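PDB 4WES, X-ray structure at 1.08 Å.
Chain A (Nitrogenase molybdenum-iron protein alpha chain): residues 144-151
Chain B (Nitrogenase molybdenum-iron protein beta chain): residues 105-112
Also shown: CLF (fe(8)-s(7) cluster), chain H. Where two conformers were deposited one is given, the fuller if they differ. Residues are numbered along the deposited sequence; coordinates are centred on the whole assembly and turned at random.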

# COMPACT_ATOMS: atom_id res chain seq x y z
N THR A 144 13.14 -15.73 35.01
CA THR A 144 13.48 -16.36 33.75
C THR A 144 14.70 -17.26 33.99
O THR A 144 15.29 -17.23 35.07
CB THR A 144 13.79 -15.33 32.67
OG1 THR A 144 14.91 -14.57 33.07
CG2 THR A 144 12.60 -14.47 32.38
N CYS A 145 15.11 -18.03 32.97
CA CYS A 145 16.21 -18.99 33.12
C CYS A 145 17.39 -18.59 34.01
O CYS A 145 17.78 -19.39 34.85
CB CYS A 145 16.69 -19.45 31.73
SG CYS A 145 15.56 -20.59 30.91
N PRO A 146 18.01 -17.41 33.81
CA PRO A 146 19.24 -17.15 34.58
C PRO A 146 19.05 -16.79 36.06
O PRO A 146 20.01 -16.80 36.81
CB PRO A 146 19.90 -15.99 33.86
CG PRO A 146 18.99 -15.56 32.81
CD PRO A 146 17.78 -16.37 32.79
N VAL A 147 17.84 -16.40 36.46
CA VAL A 147 17.63 -15.64 37.69
C VAL A 147 18.07 -16.38 38.97
O VAL A 147 18.86 -15.86 39.77
CB VAL A 147 16.15 -15.22 37.80
CG1 VAL A 147 15.82 -14.68 39.19
CG2 VAL A 147 15.84 -14.21 36.74
N GLY A 148 17.56 -17.57 39.20
CA GLY A 148 17.99 -18.32 40.39
C GLY A 148 19.47 -18.67 40.32
O GLY A 148 20.20 -18.56 41.34
N LEU A 149 19.94 -19.04 39.12
CA LEU A 149 21.34 -19.48 38.95
C LEU A 149 22.35 -18.39 39.26
O LEU A 149 23.44 -18.68 39.79
CB LEU A 149 21.57 -20.02 37.55
CG LEU A 149 20.85 -21.35 37.32
CD1 LEU A 149 20.67 -21.58 35.84
CD2 LEU A 149 21.65 -22.50 37.94
N ILE A 150 22.01 -17.14 38.99
CA ILE A 150 22.92 -16.02 39.26
C ILE A 150 22.79 -15.49 40.68
O ILE A 150 23.53 -14.60 41.08
CB ILE A 150 22.79 -14.88 38.23
CG1 ILE A 150 21.47 -14.14 38.39
CG2 ILE A 150 23.08 -15.40 36.82
CD1 ILE A 150 21.35 -12.95 37.49
N GLY A 151 21.86 -16.06 41.44
CA GLY A 151 21.76 -15.74 42.84
C GLY A 151 20.78 -14.67 43.22
O GLY A 151 20.80 -14.25 44.36
N THR B 105 21.41 -20.61 24.70
CA THR B 105 20.50 -19.65 25.31
C THR B 105 21.13 -19.03 26.53
O THR B 105 22.19 -19.45 26.97
CB THR B 105 19.15 -20.28 25.72
OG1 THR B 105 19.31 -21.09 26.89
CG2 THR B 105 18.53 -21.12 24.59
N CYS B 106 20.45 -18.04 27.13
CA CYS B 106 20.97 -17.52 28.39
C CYS B 106 21.13 -18.61 29.46
O CYS B 106 22.00 -18.47 30.32
CB CYS B 106 20.04 -16.45 28.93
SG CYS B 106 18.27 -16.87 28.97
N LEU B 107 20.32 -19.67 29.41
CA LEU B 107 20.43 -20.73 30.42
C LEU B 107 21.74 -21.49 30.26
O LEU B 107 22.52 -21.62 31.22
CB LEU B 107 19.27 -21.70 30.27
CG LEU B 107 19.24 -22.86 31.25
CD1 LEU B 107 19.39 -22.42 32.71
CD2 LEU B 107 18.00 -23.70 31.06
N SER B 108 21.99 -22.02 29.06
CA SER B 108 23.21 -22.80 28.89
C SER B 108 24.46 -21.93 29.01
O SER B 108 25.50 -22.43 29.46
CB SER B 108 23.14 -23.60 27.60
OG SER B 108 22.70 -22.80 26.50
N GLU B 109 24.39 -20.67 28.61
CA GLU B 109 25.52 -19.77 28.76
C GLU B 109 25.77 -19.43 30.24
O GLU B 109 26.92 -19.39 30.70
CB GLU B 109 25.32 -18.53 27.91
CG GLU B 109 25.36 -18.83 26.40
CD GLU B 109 26.72 -19.30 25.91
OE1 GLU B 109 27.73 -18.87 26.47
OE2 GLU B 109 26.76 -20.14 25.00
N THR B 110 24.70 -19.20 31.01
CA THR B 110 24.86 -18.92 32.45
C THR B 110 25.52 -20.14 33.13
O THR B 110 26.37 -20.00 34.01
CB THR B 110 23.53 -18.55 33.11
OG1 THR B 110 23.06 -17.33 32.55
CG2 THR B 110 23.70 -18.39 34.60
N LEU B 111 25.11 -21.33 32.70
CA LEU B 111 25.65 -22.58 33.24
C LEU B 111 27.05 -22.91 32.77
O LEU B 111 27.69 -23.80 33.37
CB LEU B 111 24.73 -23.75 32.88
CG LEU B 111 23.39 -23.77 33.61
CD1 LEU B 111 22.44 -24.79 32.98
CD2 LEU B 111 23.54 -24.07 35.08
N GLY B 112 27.52 -22.25 31.71
CA GLY B 112 28.85 -22.52 31.17
C GLY B 112 28.95 -23.84 30.47
O GLY B 112 30.02 -24.44 30.45
FE1 CLF H . 14.01 -19.45 29.62
FE2 CLF H . 13.42 -19.28 27.20
FE3 CLF H . 11.30 -19.51 28.97
FE4 CLF H . 12.82 -17.26 28.79
S1 CLF H . 15.09 -17.80 28.28
S2A CLF H . 12.88 -21.12 28.45
S4A CLF H . 11.44 -18.09 27.18
S3A CLF H . 12.28 -18.36 30.75
FE5 CLF H . 14.20 -14.77 26.85
FE6 CLF H . 17.68 -15.73 26.98
FE7 CLF H . 16.01 -15.24 24.85
FE8 CLF H . 15.39 -17.62 25.94
S2B CLF H . 16.25 -13.96 26.74
S3B CLF H . 17.42 -17.06 25.10
S4B CLF H . 13.88 -16.12 25.02

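The apolar centre of this contact is built from leucine, proline and the methylene groups of two cysteines. Cys A145 and Leu B107 are where the two backbones come nearest, with their CA atoms 5.3 Å apart, and Cys A145 CB lies 3.7 Å from Leu B107 CB. So close an approach leaves little room between the main chains, and a slim side chain such as cysteine, pointing its CA-to-CB bond toward the partner, fits it well. Leu B107 leaves its own backbone sideways, with chi1 at 180° (t), and carries its CD1 methyl to Leu A149, where Leu B107 CD1 meets Leu A149 CD1 at 3.5 Å, the shortest contact between the stretches.

Leu A149 extends this apolar surface by a turn. Its CA-to-CB bond points toward chain B, and the branched end meets both leucines: Leu A149 CD1 lies 3.5 Å from Leu B107 CD1 and 3.9 Å from Leu B111 CD2, and Leu A149 CD2 is 3.8 Å from the same Leu B111 methyl. Leu B111 starts out sideways, but its end comes nearer, which is how a residue one helical turn beyond Leu B107 joins the same cluster. A flexible, forked aliphatic chain suits these positions, since the contacts require shape matching and no polar partner.

Pro A146 supplies a compact, rigid surface beside the cysteines. Its CG sits 4.1 Å from Cys B106 CB and its CD 3.9 Å from Cys B106 SG. Proline lacks an amide hydrogen, which costs little near the start of this weakly bonded helix.

Both cysteines have a second role. Cys A145 SG binds FE1 of the Fe8S7 cluster at 2.3 Å, and Cys B106 SG binds FE6 at 2.4 Å, so the cluster ties the two polypeptides together through metal-thiolate bonds. The sulfurs reach it by different rotamers, m for Cys A145 and p for Cys B106.

Thr B110 combines both characters and marks the passage from apolar to polar. Its CG2 methyl lies 3.8 Å from Ile A150 CG2 and 4.0 Å from Leu A149 CB, while Thr B110 OG1 donates a hydrogen bond of 2.7 Å to Cys B106 O, a turn earlier in its own helix. With chi1 at -65° (m), the hydroxyl is thus satisfied within the helix, and it can rest 3.7 Å from Pro A146 CB without needing a polar partner across the contact. Indeed no hydrogen bond joins the two stretches.

At the start of the chain B helix, polar side chains bond within their own stretch. Thr B105 caps the helix that follows: its OG1 accepts from Leu B107 N at 3.1 Å, occupying an amide at the helix start. Ser B108 answers in turn, its OG, also bonded elsewhere in the structure, accepting from Thr B105 N at 3.1 Å with a straight N-H...O angle. At the far ends, Gly A151 and Gly B112 close the stretches in Schellman motifs, with the positive phi that glycine adopts readily.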